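Local coordinates for thioredoxin-like protein (Bacteroides caccae ATCC 43185, PDB 4YOD) that is of unconfirmed function but probably acts in thiol-disulphide redox chemistry through a thioredoxin-fold domain that follows an all-helical region, at residues I79-D84 and P119-A123. Sequence-based numbering, arbitrary orientation.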
ATOM      1  N   ILE A  79      -7.575  14.998   0.144  1.00 25.95           N
ATOM      2  CA  ILE A  79      -8.226  13.846  -0.500  1.00 25.95           C
ATOM      3  C   ILE A  79      -9.666  13.695   0.052  1.00 25.21           C
ATOM      4  O   ILE A  79     -10.608  13.577  -0.724  1.00 24.60           O
ATOM      5  CB  ILE A  79      -7.411  12.540  -0.268  1.00 30.53           C
ATOM      6  CG1 ILE A  79      -6.073  12.572  -0.997  1.00 31.60           C
ATOM      7  CG2 ILE A  79      -8.226  11.316  -0.725  1.00 34.80           C
ATOM      8  CD1 ILE A  79      -5.027  11.642  -0.318  1.00 37.33           C
ATOM      9  N   ARG A  80      -9.818  13.719   1.385  1.00 23.52           N
ATOM     10  CA  ARG A  80     -11.130  13.622   2.045  1.00 23.51           C
ATOM     11  C   ARG A  80     -12.087  14.737   1.545  1.00 28.94           C
ATOM     12  O   ARG A  80     -13.214  14.425   1.137  1.00 27.87           O
ATOM     13  CB  ARG A  80     -10.984  13.668   3.583  1.00 26.31           C
ATOM     14  CG  ARG A  80     -12.321  13.650   4.338  1.00 35.67           C
ATOM     15  CD  ARG A  80     -13.067  12.351   4.130  1.00 47.59           C
ATOM     16  NE  ARG A  80     -14.433  12.379   4.659  1.00 49.56           N
ATOM     17  CZ  ARG A  80     -14.806  11.794   5.789  1.00 51.14           C
ATOM     18  NH1 ARG A  80     -13.917  11.153   6.536  1.00 28.20           N
ATOM     19  NH2 ARG A  80     -16.070  11.842   6.180  1.00 43.07           N
ATOM     20  N   LYS A  81     -11.633  16.015   1.562  1.00 25.95           N
ATOM     21  CA  LYS A  81     -12.460  17.138   1.077  1.00 27.20           C
ATOM     22  C   LYS A  81     -12.888  16.957  -0.385  1.00 30.02           C
ATOM     23  O   LYS A  81     -14.033  17.257  -0.706  1.00 28.66           O
ATOM     24  CB  LYS A  81     -11.731  18.484   1.210  1.00 30.90           C
ATOM     25  CG  LYS A  81     -11.713  19.040   2.617  1.00 45.04           C
ATOM     26  CD  LYS A  81     -10.944  20.356   2.657  1.00 52.60           C
ATOM     27  CE  LYS A  81     -10.557  20.756   4.063  1.00 58.45           C
ATOM     28  NZ  LYS A  81     -11.737  21.145   4.880  1.00 70.79           N
ATOM     29  N   THR A  82     -11.987  16.448  -1.253  1.00 27.27           N
ATOM     30  CA  THR A  82     -12.271  16.237  -2.689  1.00 27.26           C
ATOM     31  C   THR A  82     -13.381  15.188  -2.846  1.00 30.44           C
ATOM     32  O   THR A  82     -14.349  15.468  -3.546  1.00 30.33           O
ATOM     33  CB  THR A  82     -10.989  15.874  -3.442  1.00 29.94           C
ATOM     34  OG1 THR A  82     -10.103  16.984  -3.332  1.00 25.42           O
ATOM     35  CG2 THR A  82     -11.228  15.542  -4.903  1.00 29.22           C
ATOM     36  N   ILE A  83     -13.264  14.020  -2.178  1.00 25.95           N
ATOM     37  CA  ILE A  83     -14.298  12.971  -2.239  1.00 25.92           C
ATOM     38  C   ILE A  83     -15.639  13.516  -1.706  1.00 30.81           C
ATOM     39  O   ILE A  83     -16.664  13.287  -2.348  1.00 30.90           O
ATOM     40  CB  ILE A  83     -13.891  11.636  -1.519  1.00 27.87           C
ATOM     41  CG1 ILE A  83     -12.507  11.097  -2.001  1.00 27.48           C
ATOM     42  CG2 ILE A  83     -14.991  10.563  -1.682  1.00 28.76           C
ATOM     43  CD1 ILE A  83     -12.290  10.857  -3.556  1.00 26.08           C
ATOM     44  N   ASP A  84     -15.625  14.264  -0.580  1.00 28.31           N
ATOM     45  CA  ASP A  84     -16.843  14.842   0.028  1.00 28.84           C
ATOM     46  C   ASP A  84     -17.585  15.715  -0.971  1.00 31.17           C
ATOM     47  O   ASP A  84     -18.815  15.663  -1.046  1.00 31.91           O
ATOM     48  CB  ASP A  84     -16.515  15.662   1.283  1.00 31.45           C
ATOM     49  CG  ASP A  84     -16.143  14.843   2.516  1.00 39.27           C
ATOM     50  OD1 ASP A  84     -16.278  13.600   2.471  1.00 37.25           O
ATOM     51  OD2 ASP A  84     -15.711  15.450   3.524  1.00 47.05           O
ATOM     52  N   PRO A 119      -8.199   7.785   3.470  1.00 25.70           N
ATOM     53  CA  PRO A 119      -9.216   8.869   3.525  1.00 25.77           C
ATOM     54  C   PRO A 119     -10.331   8.717   2.465  1.00 28.44           C
ATOM     55  O   PRO A 119     -11.457   9.121   2.742  1.00 27.66           O
ATOM     56  CB  PRO A 119      -8.408  10.159   3.304  1.00 28.10           C
ATOM     57  CG  PRO A 119      -7.102   9.732   2.746  1.00 31.39           C
ATOM     58  CD  PRO A 119      -6.843   8.340   3.266  1.00 26.66           C
ATOM     59  N   VAL A 120     -10.050   8.113   1.281  1.00 24.83           N
ATOM     60  CA  VAL A 120     -11.116   7.832   0.283  1.00 24.14           C
ATOM     61  C   VAL A 120     -12.150   6.850   0.907  1.00 26.50           C
ATOM     62  O   VAL A 120     -13.344   7.096   0.811  1.00 23.59           O
ATOM     63  CB  VAL A 120     -10.601   7.285  -1.074  1.00 26.22           C
ATOM     64  CG1 VAL A 120     -11.758   7.089  -2.060  1.00 26.36           C
ATOM     65  CG2 VAL A 120      -9.527   8.196  -1.682  1.00 26.04           C
ATOM     66  N   LEU A 121     -11.670   5.754   1.539  1.00 23.52           N
ATOM     67  CA  LEU A 121     -12.510   4.726   2.172  1.00 21.92           C
ATOM     68  C   LEU A 121     -13.319   5.300   3.296  1.00 25.52           C
ATOM     69  O   LEU A 121     -14.480   4.925   3.452  1.00 24.29           O
ATOM     70  CB  LEU A 121     -11.641   3.566   2.694  1.00 21.74           C
ATOM     71  CG  LEU A 121     -10.979   2.690   1.635  1.00 24.22           C
ATOM     72  CD1 LEU A 121     -10.011   1.717   2.275  1.00 24.93           C
ATOM     73  CD2 LEU A 121     -12.027   1.964   0.763  1.00 28.28           C
ATOM     74  N   GLU A 122     -12.711   6.233   4.085  1.00 23.16           N
ATOM     75  CA  GLU A 122     -13.368   6.917   5.207  1.00 23.32           C
ATOM     76  C   GLU A 122     -14.507   7.801   4.675  1.00 28.05           C
ATOM     77  O   GLU A 122     -15.606   7.830   5.252  1.00 26.95           O
ATOM     78  CB  GLU A 122     -12.345   7.746   6.013  1.00 24.58           C
ATOM     79  CG  GLU A 122     -11.379   6.883   6.846  1.00 27.88           C
ATOM     80  CD  GLU A 122     -10.265   7.611   7.588  1.00 43.47           C
ATOM     81  OE1 GLU A 122      -9.852   8.711   7.147  1.00 36.64           O
ATOM     82  OE2 GLU A 122      -9.776   7.060   8.601  1.00 37.47           O
ATOM     83  N   ALA A 123     -14.261   8.502   3.559  1.00 25.16           N
ATOM     84  CA  ALA A 123     -15.296   9.339   2.936  1.00 25.55           C
ATOM     85  C   ALA A 123     -16.432   8.484   2.401  1.00 28.01           C
ATOM     86  O   ALA A 123     -17.576   8.892   2.499  1.00 28.26           O
ATOM     87  CB  ALA A 123     -14.689  10.164   1.810  1.00 26.02           C
TER
HETATM   88  O   HOH W   1     -10.979  11.066   6.269  1.00 37.71           O
HETATM   89  O   HOH W   2     -18.282  11.438   1.852  1.00 37.18           O
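Apolar packing supplies the buried part of this interface. Ile79 and Ile83, one turn apart, both direct their CA-to-CB bonds at the partner helix: Ile79 CG2 lies 3.5 Å from Val120 CG2 and 4.0 Å from Pro119 CG, while Ile83 CG2 meets Ala123 CB at 3.5 Å. The small alanine is consistent with the close 8.6 Å axis separation, and the nearest CA atoms are those of Arg80 and Pro119, 5.3 Å apart. With 37° between their N-to-C directions, the segments run roughly parallel; they belong to helices 72-85 and 114-125, next but one in the chain, consistent with the TPR-like helical repeats suggested by the DUF5106 family. Intervening helix 90-105 covers Ile83 and Val120 through Ile96 and Ala100. Within 79-84, Arg80 NE forms a salt bridge with Asp84 OD1 (3.1 Å, 161° at the hydrogen), consistent with its guanidinium lying with one face over Ala123 CA and Glu122 C. Polar links between the helices run through water: one joins Arg80 NH1 (3.0 Å) to Glu122 OE1 (2.8 Å); a second donates to Asp84 OD1 (3.0 Å) and Ala123 O (2.7 Å).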